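Local coordinates for protein transport protein HOFQ (Aggregatibacter actinomycetemcomitans, PDB 2Y3M), which is a secretin of the competence machinery whose extra-membranous domains bind DNA and which probably takes part in DNA uptake across the outer membrane, at residues A115-V120 / R143-L148. Sequence-based numbering, arbitrary orientation.
Sequences AKASEV and RSNLLL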
ATOM      1  N   ALA B 115      -0.600 -24.867 -20.289  1.00 47.74           N
ATOM      2  CA  ALA B 115      -1.399 -24.586 -19.100  1.00 46.53           C
ATOM      3  C   ALA B 115      -0.688 -23.617 -18.154  1.00 44.57           C
ATOM      4  O   ALA B 115       0.529 -23.445 -18.234  1.00 43.41           O
ATOM      5  CB  ALA B 115      -1.741 -25.891 -18.377  1.00 43.79           C
ATOM      6  N   LYS B 116      -1.464 -22.974 -17.278  1.00 45.33           N
ATOM      7  CA  LYS B 116      -0.919 -22.234 -16.140  1.00 43.98           C
ATOM      8  C   LYS B 116      -0.688 -23.188 -14.969  1.00 39.98           C
ATOM      9  O   LYS B 116      -1.551 -24.020 -14.660  1.00 39.17           O
ATOM     10  CB  LYS B 116      -1.880 -21.129 -15.706  1.00 47.95           C
ATOM     11  CG  LYS B 116      -1.612 -19.768 -16.325  1.00 53.08           C
ATOM     12  CD  LYS B 116      -2.557 -18.713 -15.761  1.00 58.60           C
ATOM     13  CE  LYS B 116      -3.925 -18.762 -16.433  1.00 63.50           C
ATOM     14  NZ  LYS B 116      -4.900 -17.844 -15.775  1.00 69.48           N
ATOM     15  N   ALA B 117       0.472 -23.054 -14.323  1.00 38.09           N
ATOM     16  CA  ALA B 117       0.839 -23.863 -13.156  1.00 35.49           C
ATOM     17  C   ALA B 117      -0.254 -23.892 -12.078  1.00 36.01           C
ATOM     18  O   ALA B 117      -0.585 -24.955 -11.558  1.00 34.46           O
ATOM     19  CB  ALA B 117       2.168 -23.385 -12.574  1.00 35.37           C
ATOM     20  N   SER B 118      -0.824 -22.727 -11.775  1.00 39.07           N
ATOM     21  CA  SER B 118      -1.878 -22.610 -10.764  1.00 40.93           C
ATOM     22  C   SER B 118      -3.157 -23.354 -11.155  1.00 41.54           C
ATOM     23  O   SER B 118      -3.807 -23.953 -10.300  1.00 41.57           O
ATOM     24  CB  SER B 118      -2.185 -21.144 -10.472  1.00 45.03           C
ATOM     25  OG  SER B 118      -2.553 -20.470 -11.660  1.00 47.35           O
ATOM     26  N   GLU B 119      -3.500 -23.323 -12.442  1.00 43.11           N
ATOM     27  CA  GLU B 119      -4.659 -24.065 -12.948  1.00 45.14           C
ATOM     28  C   GLU B 119      -4.443 -25.580 -12.878  1.00 41.92           C
ATOM     29  O   GLU B 119      -5.349 -26.323 -12.488  1.00 42.96           O
ATOM     30  CB  GLU B 119      -5.029 -23.633 -14.373  1.00 48.69           C
ATOM     31  CG  GLU B 119      -5.402 -22.152 -14.522  1.00 54.87           C
ATOM     32  CD  GLU B 119      -6.655 -21.749 -13.749  1.00 61.86           C
ATOM     33  OE1 GLU B 119      -7.516 -22.619 -13.466  1.00 63.45           O
ATOM     34  OE2 GLU B 119      -6.784 -20.546 -13.430  1.00 66.45           O
ATOM     35  N   VAL B 120      -3.241 -26.023 -13.242  1.00 38.99           N
ATOM     36  CA  VAL B 120      -2.848 -27.427 -13.110  1.00 36.88           C
ATOM     37  C   VAL B 120      -2.980 -27.870 -11.652  1.00 36.04           C
ATOM     38  O   VAL B 120      -3.568 -28.918 -11.367  1.00 36.84           O
ATOM     39  CB  VAL B 120      -1.407 -27.671 -13.610  1.00 35.13           C
ATOM     40  CG1 VAL B 120      -0.981 -29.124 -13.393  1.00 33.65           C
ATOM     41  CG2 VAL B 120      -1.289 -27.309 -15.077  1.00 36.77           C
ATOM     42  N   ARG B 143       4.689 -17.233 -13.402  1.00 51.31           N
ATOM     43  CA  ARG B 143       5.549 -16.335 -14.184  1.00 52.68           C
ATOM     44  C   ARG B 143       6.441 -17.131 -15.124  1.00 49.80           C
ATOM     45  O   ARG B 143       6.323 -17.027 -16.345  1.00 49.56           O
ATOM     46  CB  ARG B 143       6.437 -15.480 -13.282  1.00 56.32           C
ATOM     47  CG  ARG B 143       5.736 -14.486 -12.396  1.00 62.13           C
ATOM     48  CD  ARG B 143       6.784 -13.781 -11.560  1.00 68.19           C
ATOM     49  NE  ARG B 143       6.211 -12.980 -10.482  1.00 75.87           N
ATOM     50  CZ  ARG B 143       5.938 -13.435  -9.260  1.00 77.92           C
ATOM     51  NH1 ARG B 143       6.174 -14.703  -8.936  1.00 72.33           N
ATOM     52  NH2 ARG B 143       5.421 -12.608  -8.359  1.00 85.90           N
ATOM     53  N   SER B 144       7.346 -17.913 -14.535  1.00 48.75           N
ATOM     54  CA  SER B 144       8.210 -18.818 -15.279  1.00 47.62           C
ATOM     55  C   SER B 144       7.428 -20.061 -15.691  1.00 45.09           C
ATOM     56  O   SER B 144       7.887 -20.851 -16.512  1.00 45.23           O
ATOM     57  CB  SER B 144       9.433 -19.200 -14.443  1.00 48.90           C
ATOM     58  OG  SER B 144       9.053 -19.733 -13.189  1.00 48.06           O
ATOM     59  N   ASN B 145       6.239 -20.209 -15.111  1.00 44.47           N
ATOM     60  CA  ASN B 145       5.337 -21.329 -15.370  1.00 43.52           C
ATOM     61  C   ASN B 145       5.997 -22.695 -15.158  1.00 42.22           C
ATOM     62  O   ASN B 145       5.798 -23.627 -15.936  1.00 42.67           O
ATOM     63  CB  ASN B 145       4.679 -21.203 -16.750  1.00 44.99           C
ATOM     64  CG  ASN B 145       3.263 -21.749 -16.771  1.00 46.15           C
ATOM     65  OD1 ASN B 145       2.601 -21.841 -15.736  1.00 46.20           O
ATOM     66  ND2 ASN B 145       2.790 -22.110 -17.956  1.00 47.70           N
ATOM     67  N   LEU B 146       6.789 -22.783 -14.090  1.00 41.93           N
ATOM     68  CA  LEU B 146       7.473 -24.010 -13.693  1.00 41.38           C
ATOM     69  C   LEU B 146       6.713 -24.683 -12.557  1.00 39.82           C
ATOM     70  O   LEU B 146       6.037 -24.012 -11.779  1.00 40.04           O
ATOM     71  CB  LEU B 146       8.896 -23.704 -13.205  1.00 43.01           C
ATOM     72  CG  LEU B 146       9.930 -23.055 -14.125  1.00 46.57           C
ATOM     73  CD1 LEU B 146      11.099 -22.518 -13.313  1.00 50.28           C
ATOM     74  CD2 LEU B 146      10.427 -24.015 -15.184  1.00 47.96           C
ATOM     75  N   LEU B 147       6.837 -26.006 -12.473  1.00 39.14           N
ATOM     76  CA  LEU B 147       6.376 -26.780 -11.322  1.00 38.03           C
ATOM     77  C   LEU B 147       7.549 -27.623 -10.832  1.00 38.29           C
ATOM     78  O   LEU B 147       8.188 -28.325 -11.618  1.00 39.66           O
ATOM     79  CB  LEU B 147       5.215 -27.701 -11.703  1.00 37.91           C
ATOM     80  CG  LEU B 147       3.756 -27.241 -11.683  1.00 39.60           C
ATOM     81  CD1 LEU B 147       2.952 -28.017 -12.715  1.00 42.51           C
ATOM     82  CD2 LEU B 147       3.133 -27.431 -10.324  1.00 38.91           C
ATOM     83  N   LEU B 148       7.833 -27.543  -9.538  1.00 38.27           N
ATOM     84  CA  LEU B 148       8.900 -28.326  -8.926  1.00 39.41           C
ATOM     85  C   LEU B 148       8.265 -29.265  -7.903  1.00 37.74           C
ATOM     86  O   LEU B 148       7.612 -28.810  -6.959  1.00 37.68           O
ATOM     87  CB  LEU B 148       9.920 -27.399  -8.257  1.00 42.30           C
ATOM     88  CG  LEU B 148      11.284 -27.920  -7.776  1.00 47.10           C
ATOM     89  CD1 LEU B 148      12.223 -26.756  -7.442  1.00 51.66           C
ATOM     90  CD2 LEU B 148      11.183 -28.868  -6.578  1.00 47.77           C
TER
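Asn145 uses both ends of its side-chain amide to grip the backbone around Lys116. Its ND2 donates to Ala115 O at 2.6 Å, a nearly straight bond (165° at the hydrogen) with the acceptor close to the amide plane. Its OD1 accepts from Ala117 N at 2.8 Å, the donor lying in the plane of the carbonyl. The two in-plane bonds fix the rotation of the amide. Lys116 is the N-cap residue, so OD1 satisfies an N-H of the first turn, which has no acceptor within the helix. Asn145 has a left-handed backbone (phi 54°).

Beyond the amide the contact is apolar. Ala117 CB faces strand 146-151 and lies 4.3 Å from Leu147 CG. One turn on, Val120 CG1, anti to the backbone N (chi1 177°), meets Leu147 CD1 at 4.1 Å, the side chains crossing at a slant.

Ser118 OG is hydrogen-bonded to Asp142 OD2, a second tie between this helix start and the turn. Leu147 also touches Ile138 and Phe140 of the adjacent strand 137-141. Ile163 of helix 153-166 packs against Val120 and Leu147. In this type II/III secretion system short domain, helix 117-125 is pinned by its N-terminus to the hairpin of strands 137-141 and 146-151.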